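Long-range contact in conserved membrane protein (Chlamydia abortus, PDB 6GZU), which is an effector that combines deubiquitination and acetylation activities and induces Golgi fragmentation: residues T44-F49 with Y101-W106. Numbering follows the deposited sequence. Where two conformers were deposited one is given.
Sequences TPSTCF and YAYPLW
S46 and L105 form a single beta bridge, parallel by its bonding pattern, where the loop chain runs across strand 100-107 at 77°. That strand belongs to the central mixed sheet of this CE-clan fold, where strand 37-38 is its parallel neighbour and strand 134-141 the antiparallel one. The loop that leads from 37-38 to helix 51-58 adds just this one bridge, at S46. S46 N donates to P104 O at 3.2 Å, within the carbonyl plane. The return bond, W106 N to S46 O, is shorter at 2.8 Å and almost straight, with 174° at the hydrogen. S46 O also takes a C-H...O contact from L105 CA, 3.3 Å away, so the same carbonyl oxygen meets the N-H of W106 and, more weakly, the CA-H of L105.

A water ties the serine side chain into the same bridge: it lies 2.7 Å from S46 OG and donates to P104 O at 2.8 Å, giving that carbonyl a second donor besides S46 N. The water sits at the edge of the Y103 ring, in its plane. The hydroxyl of that tyrosine is held by D58 of helix 51-58.

L105 lies against the loop backbone. CG, anti to its own backbone N (chi1 -166°), comes within 3.7 Å of T47 C; CD1 and CD2 branch from there, CD1 near T47 O and CD2 near C48 N. I51 of helix 51-58 also touches this leucine. On the W106 side, P45 CB packs against W106 CB, while the indole turns off toward strand 134-141, edge-to-face with W135, with NE1 hydrogen-bonded to S133 OG. T47 sets CB and CG2 beside W106 O. A second water closes the contact there, accepting from C48 N at 2.8 Å and donating to W106 O at 2.7 Å.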
loop_
_atom_site.group_PDB
_atom_site.type_symbol
_atom_site.label_atom_id
_atom_site.label_comp_id
_atom_site.label_asym_id
_atom_site.label_seq_id
_atom_site.Cartn_x
_atom_site.Cartn_y
_atom_site.Cartn_z
ATOM N N THR A 44 -0.576 10.585 5.137
ATOM C CA THR A 44 0.869 10.432 4.919
ATOM C C THR A 44 1.146 9.166 4.115
ATOM O O THR A 44 0.927 8.050 4.613
ATOM C CB THR A 44 1.623 10.347 6.279
ATOM O OG1 THR A 44 1.286 11.490 7.089
ATOM C CG2 THR A 44 3.143 10.274 6.075
ATOM N N PRO A 45 1.660 9.302 2.875
ATOM C CA PRO A 45 2.069 8.083 2.143
ATOM C C PRO A 45 3.288 7.470 2.813
ATOM O O PRO A 45 3.993 8.167 3.550
ATOM C CB PRO A 45 2.540 8.602 0.766
ATOM C CG PRO A 45 2.125 10.073 0.741
ATOM C CD PRO A 45 1.953 10.548 2.140
ATOM N N SER A 46 3.542 6.195 2.552
ATOM C CA SER A 46 4.763 5.547 3.070
ATOM C C SER A 46 5.917 5.750 2.093
ATOM O O SER A 46 5.701 6.155 0.934
ATOM C CB SER A 46 4.527 4.045 3.219
ATOM O OG SER A 46 3.419 3.806 4.115
ATOM N N THR A 47 7.140 5.484 2.556
ATOM C CA THR A 47 8.335 5.496 1.706
ATOM C C THR A 47 9.122 4.245 2.036
ATOM O O THR A 47 8.788 3.510 2.973
ATOM C CB THR A 47 9.258 6.700 2.019
ATOM O OG1 THR A 47 9.852 6.519 3.322
ATOM C CG2 THR A 47 8.478 8.022 1.990
ATOM N N CYS A 48 10.224 4.005 1.347
ATOM C CA CYS A 48 11.033 2.834 1.676
ATOM C C CYS A 48 11.572 2.898 3.114
ATOM O O CYS A 48 11.841 1.867 3.696
ATOM C CB CYS A 48 12.192 2.661 0.680
ATOM S SG CYS A 48 13.314 4.078 0.530
ATOM N N PHE A 49 11.726 4.099 3.651
ATOM C CA PHE A 49 12.271 4.271 4.994
ATOM C C PHE A 49 11.205 4.167 6.066
ATOM O O PHE A 49 11.544 3.876 7.203
ATOM C CB PHE A 49 13.007 5.611 5.125
ATOM C CG PHE A 49 14.195 5.739 4.235
ATOM C CD1 PHE A 49 15.287 4.940 4.414
ATOM C CD2 PHE A 49 14.209 6.668 3.223
ATOM C CE1 PHE A 49 16.388 5.042 3.586
ATOM C CE2 PHE A 49 15.316 6.803 2.411
ATOM C CZ PHE A 49 16.425 6.001 2.592
ATOM N N TYR A 101 -3.342 -5.735 3.807
ATOM C CA TYR A 101 -2.953 -4.361 4.125
ATOM C C TYR A 101 -2.196 -3.815 2.935
ATOM O O TYR A 101 -1.140 -4.333 2.591
ATOM C CB TYR A 101 -2.051 -4.354 5.372
ATOM C CG TYR A 101 -2.777 -4.744 6.649
ATOM C CD1 TYR A 101 -3.261 -6.036 6.835
ATOM C CD2 TYR A 101 -2.923 -3.821 7.708
ATOM C CE1 TYR A 101 -3.950 -6.370 8.025
ATOM C CE2 TYR A 101 -3.570 -4.151 8.901
ATOM C CZ TYR A 101 -4.090 -5.425 9.038
ATOM O OH TYR A 101 -4.772 -5.772 10.194
ATOM N N ALA A 102 -2.708 -2.765 2.296
ATOM C CA ALA A 102 -2.095 -2.285 1.068
ATOM C C ALA A 102 -1.619 -0.839 1.178
ATOM O O ALA A 102 -2.457 0.053 1.418
ATOM C CB ALA A 102 -3.034 -2.460 -0.117
ATOM N N TYR A 103 -0.324 -0.590 0.960
ATOM C CA TYR A 103 0.290 0.697 1.230
ATOM C C TYR A 103 0.856 1.328 -0.010
ATOM O O TYR A 103 1.829 0.834 -0.601
ATOM C CB TYR A 103 1.508 0.489 2.164
ATOM C CG TYR A 103 1.133 -0.007 3.536
ATOM C CD1 TYR A 103 0.895 -1.374 3.773
ATOM C CD2 TYR A 103 0.933 0.901 4.573
ATOM C CE1 TYR A 103 0.502 -1.804 5.049
ATOM C CE2 TYR A 103 0.520 0.494 5.843
ATOM C CZ TYR A 103 0.281 -0.845 6.068
ATOM O OH TYR A 103 -0.114 -1.222 7.337
ATOM N N PRO A 104 0.311 2.481 -0.384
ATOM C CA PRO A 104 0.967 3.283 -1.445
ATOM C C PRO A 104 2.319 3.746 -0.922
ATOM O O PRO A 104 2.433 4.234 0.225
ATOM C CB PRO A 104 0.008 4.483 -1.618
ATOM C CG PRO A 104 -1.350 3.923 -1.125
ATOM C CD PRO A 104 -0.997 3.028 0.029
ATOM N N LEU A 105 3.357 3.603 -1.740
ATOM C CA LEU A 105 4.716 3.898 -1.327
ATOM C C LEU A 105 5.310 4.864 -2.354
ATOM O O LEU A 105 5.368 4.525 -3.542
ATOM C CB LEU A 105 5.533 2.592 -1.174
ATOM C CG LEU A 105 6.881 2.676 -0.446
ATOM C CD1 LEU A 105 7.391 1.366 0.074
ATOM C CD2 LEU A 105 7.907 3.128 -1.508
ATOM N N TRP A 106 5.764 6.016 -1.870
ATOM C CA TRP A 106 6.281 7.134 -2.665
ATOM C C TRP A 106 7.801 7.073 -2.673
ATOM O O TRP A 106 8.417 6.799 -1.652
ATOM C CB TRP A 106 5.858 8.436 -2.002
ATOM C CG TRP A 106 6.159 9.641 -2.801
ATOM C CD1 TRP A 106 5.315 10.264 -3.679
ATOM C CD2 TRP A 106 7.374 10.427 -2.784
ATOM N NE1 TRP A 106 5.933 11.374 -4.231
ATOM C CE2 TRP A 106 7.190 11.498 -3.698
ATOM C CE3 TRP A 106 8.598 10.328 -2.098
ATOM C CZ2 TRP A 106 8.175 12.451 -3.935
ATOM C CZ3 TRP A 106 9.594 11.283 -2.353
ATOM C CH2 TRP A 106 9.369 12.326 -3.249
HETATM O O HOH W 1 1.101 3.979 2.697
HETATM O O HOH W 2 10.753 5.592 -0.923
#